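Local coordinates for cell division protein SepF (PDB 7AL1) that probably anchors the division protein FtsZ to the membrane during archaeal cell division, this chain being its C-terminal SepF domain, at residues I14-P19 with P38-L43. Residues are numbered along the deposited sequence; the frame is centred on the assembly and turned at random.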
ATOM      1  N   ILE A  14      -5.977  -6.703  -3.522  1.00 18.29           N
ATOM      2  CA  ILE A  14      -5.701  -5.332  -3.155  1.00 18.88           C
ATOM      3  C   ILE A  14      -5.797  -4.501  -4.419  1.00 17.35           C
ATOM      4  O   ILE A  14      -5.068  -4.743  -5.389  1.00 19.00           O
ATOM      5  CB  ILE A  14      -4.324  -5.163  -2.515  1.00 17.59           C
ATOM      6  CG1 ILE A  14      -4.273  -5.944  -1.201  1.00 20.30           C
ATOM      7  CG2 ILE A  14      -4.068  -3.690  -2.305  1.00 18.69           C
ATOM      8  CD1 ILE A  14      -2.886  -6.016  -0.599  1.00 20.90           C
ATOM      9  N   MET A  15      -6.661  -3.499  -4.415  1.00 17.68           N
ATOM     10  CA  MET A  15      -6.931  -2.721  -5.605  1.00 16.45           C
ATOM     11  C   MET A  15      -6.102  -1.458  -5.595  1.00 18.38           C
ATOM     12  O   MET A  15      -5.919  -0.829  -4.550  1.00 20.41           O
ATOM     13  CB  MET A  15      -8.401  -2.310  -5.684  1.00 21.44           C
ATOM     14  CG  MET A  15      -9.375  -3.357  -5.229  1.00 40.67           C
ATOM     15  SD  MET A  15      -9.327  -4.791  -6.320  1.00 33.20           S
ATOM     16  CE  MET A  15      -9.861  -4.016  -7.837  1.00 54.10           C
ATOM     17  N   LEU A  16      -5.604  -1.069  -6.751  1.00 16.29           N
ATOM     18  CA  LEU A  16      -4.869   0.174  -6.919  1.00 17.73           C
ATOM     19  C   LEU A  16      -5.651   1.028  -7.894  1.00 17.48           C
ATOM     20  O   LEU A  16      -5.939   0.600  -9.014  1.00 18.42           O
ATOM     21  CB  LEU A  16      -3.457  -0.089  -7.447  1.00 21.34           C
ATOM     22  CG  LEU A  16      -2.633  -0.923  -6.442  1.00 25.70           C
ATOM     23  CD1 LEU A  16      -2.468  -2.323  -7.002  1.00 32.36           C
ATOM     24  CD2 LEU A  16      -1.278  -0.337  -6.153  1.00 27.02           C
ATOM     25  N   ILE A  17      -6.006   2.237  -7.473  1.00 17.85           N
ATOM     26  CA  ILE A  17      -6.933   3.091  -8.220  0.55 18.74           C
ATOM     27  C   ILE A  17      -6.484   4.546  -8.081  1.00 18.01           C
ATOM     28  O   ILE A  17      -6.224   4.979  -6.951  1.00 19.01           O
ATOM     29  CB  ILE A  17      -8.358   2.908  -7.644  0.55 18.02           C
ATOM     30  CG1 ILE A  17      -8.806   1.426  -7.603  0.55 16.35           C
ATOM     31  CG2 ILE A  17      -9.387   3.682  -8.449  0.55 18.63           C
ATOM     32  CD1 ILE A  17     -10.142   1.100  -6.843  0.55 20.60           C
ATOM     33  N   ARG A  18      -6.476   5.291  -9.185  1.00 18.68           N
ATOM     34  CA  ARG A  18      -6.222   6.731  -9.244  1.00 17.74           C
ATOM     35  C   ARG A  18      -7.501   7.369  -9.788  1.00 18.33           C
ATOM     36  O   ARG A  18      -7.650   7.550 -11.015  1.00 19.28           O
ATOM     37  CB  ARG A  18      -5.010   7.040 -10.116  1.00 20.08           C
ATOM     38  CG  ARG A  18      -4.670   8.491 -10.186  1.00 20.19           C
ATOM     39  CD  ARG A  18      -3.321   8.661 -10.864  1.00 25.60           C
ATOM     40  NE  ARG A  18      -2.878  10.041 -10.916  1.00 32.06           N
ATOM     41  CZ  ARG A  18      -2.997  10.831 -11.977  1.00 37.75           C
ATOM     42  NH1 ARG A  18      -3.576  10.384 -13.090  1.00 35.74           N
ATOM     43  NH2 ARG A  18      -2.543  12.078 -11.914  1.00 38.04           N
ATOM     44  N   PRO A  19      -8.470   7.719  -8.931  1.00 16.50           N
ATOM     45  CA  PRO A  19      -9.767   8.144  -9.465  1.00 18.07           C
ATOM     46  C   PRO A  19      -9.669   9.457 -10.221  1.00 18.84           C
ATOM     47  O   PRO A  19      -8.922  10.373  -9.848  1.00 19.32           O
ATOM     48  CB  PRO A  19     -10.652   8.315  -8.219  1.00 21.03           C
ATOM     49  CG  PRO A  19      -9.707   8.381  -7.070  1.00 26.20           C
ATOM     50  CD  PRO A  19      -8.510   7.563  -7.466  1.00 18.14           C
ATOM     51  N   PRO A  38      -8.946  -4.170   0.314  1.00 15.70           N
ATOM     52  CA  PRO A  38      -8.171  -2.949   0.531  1.00 14.73           C
ATOM     53  C   PRO A  38      -7.955  -2.220  -0.782  1.00 17.16           C
ATOM     54  O   PRO A  38      -7.880  -2.829  -1.858  1.00 15.86           O
ATOM     55  CB  PRO A  38      -6.842  -3.476   1.086  1.00 17.09           C
ATOM     56  CG  PRO A  38      -7.139  -4.852   1.584  1.00 18.49           C
ATOM     57  CD  PRO A  38      -8.203  -5.391   0.675  1.00 16.25           C
ATOM     58  N   VAL A  39      -7.834  -0.902  -0.692  1.00 17.11           N
ATOM     59  CA  VAL A  39      -7.587  -0.061  -1.854  1.00 16.34           C
ATOM     60  C   VAL A  39      -6.406   0.837  -1.556  1.00 16.01           C
ATOM     61  O   VAL A  39      -6.384   1.536  -0.534  1.00 16.96           O
ATOM     62  CB  VAL A  39      -8.823   0.780  -2.243  1.00 17.40           C
ATOM     63  CG1 VAL A  39      -8.491   1.708  -3.419  1.00 18.87           C
ATOM     64  CG2 VAL A  39      -9.996  -0.118  -2.575  1.00 18.60           C
ATOM     65  N   ILE A  40      -5.406   0.804  -2.414  1.00 16.50           N
ATOM     66  CA  ILE A  40      -4.343   1.811  -2.409  1.00 16.06           C
ATOM     67  C   ILE A  40      -4.787   2.899  -3.375  1.00 15.45           C
ATOM     68  O   ILE A  40      -4.845   2.681  -4.589  1.00 16.29           O
ATOM     69  CB  ILE A  40      -2.970   1.229  -2.762  1.00 17.83           C
ATOM     70  CG1 ILE A  40      -2.559   0.189  -1.703  1.00 20.05           C
ATOM     71  CG2 ILE A  40      -1.970   2.364  -2.848  1.00 19.55           C
ATOM     72  CD1 ILE A  40      -1.335  -0.641  -2.073  1.00 25.09           C
ATOM     73  N   LEU A  41      -5.189   4.036  -2.824  1.00 16.95           N
ATOM     74  CA  LEU A  41      -5.873   5.097  -3.526  1.00 17.55           C
ATOM     75  C   LEU A  41      -4.870   6.210  -3.794  1.00 16.82           C
ATOM     76  O   LEU A  41      -4.195   6.667  -2.864  1.00 17.74           O
ATOM     77  CB  LEU A  41      -6.956   5.617  -2.554  1.00 20.73           C
ATOM     78  CG  LEU A  41      -7.930   6.667  -3.017  1.00 20.04           C
ATOM     79  CD1 LEU A  41      -8.696   6.174  -4.180  1.00 26.11           C
ATOM     80  CD2 LEU A  41      -8.883   6.988  -1.882  1.00 26.72           C
ATOM     81  N   ASP A  42      -4.791   6.681  -5.042  1.00 15.78           N
ATOM     82  CA  ASP A  42      -3.956   7.818  -5.407  1.00 15.96           C
ATOM     83  C   ASP A  42      -4.893   8.992  -5.716  1.00 16.64           C
ATOM     84  O   ASP A  42      -5.569   8.985  -6.744  1.00 17.25           O
ATOM     85  CB  ASP A  42      -3.066   7.519  -6.614  1.00 17.82           C
ATOM     86  CG  ASP A  42      -2.220   8.686  -7.016  1.00 20.94           C
ATOM     87  OD1 ASP A  42      -2.254   9.737  -6.369  1.00 19.50           O
ATOM     88  OD2 ASP A  42      -1.482   8.561  -8.048  1.00 24.72           O
ATOM     89  N   LEU A  43      -4.960   9.979  -4.821  1.00 16.11           N
ATOM     90  CA  LEU A  43      -5.851  11.119  -4.966  1.00 16.86           C
ATOM     91  C   LEU A  43      -5.247  12.283  -5.727  1.00 17.27           C
ATOM     92  O   LEU A  43      -5.853  13.361  -5.782  1.00 17.77           O
ATOM     93  CB  LEU A  43      -6.301  11.610  -3.579  1.00 19.30           C
ATOM     94  CG  LEU A  43      -7.253  10.649  -2.865  1.00 18.72           C
ATOM     95  CD1 LEU A  43      -7.671  11.249  -1.534  1.00 21.95           C
ATOM     96  CD2 LEU A  43      -8.495  10.421  -3.707  1.00 22.03           C
TER
HETATM   97  O   HOH W   1      -6.899  11.021  -8.094  1.00 16.84           O
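The backbones of Met15 and Ile17 bond to those of Pro38, Ile40 and Asp42 through four hydrogen bonds, from Met15 N to Pro38 O (2.9 Å) at one end to Asp42 N with Ile17 O at the other, the strand axes running parallel within 9°. These are the two strands of a beta-alpha-beta crossover, joined through helix 22-33, in the mixed sheet of the SepF domain. The sheet continues into the second subunit, whose strand pairs with Ile14, Met15 and Leu16.

On the face bearing Leu16 and Ile40, the two side chains run next to each other in the same direction, with Leu16 CD2 4.1 Å from Ile40 CD1. That same CD1 also meets CG2 of Ile14, and Leu73 and Ile85 of the second subunit pack against this face. On the other face, next to helix 22-33, Ile17 CD1 lies 3.8 Å from Val39 CG1 in one of its two modelled conformers. The Pro19 ring is set across the Leu41 side chain, its CD 3.6 Å from Leu41 CD1.

Past the last bridge, Arg18 CG, anti to the backbone N (chi1 -178°), comes within 3.6 Å of Asp42 O, and the chain runs on extended to NE. A long salt bridge joins Arg18 NE to Asp42 OD2 (3.5 Å), and Arg18 NE and Asp42 OD1 each hydrogen-bond Ser44 OG. Where the strands end, one water donates to Pro19 O and to Asp42 O, 2.8 Å from each.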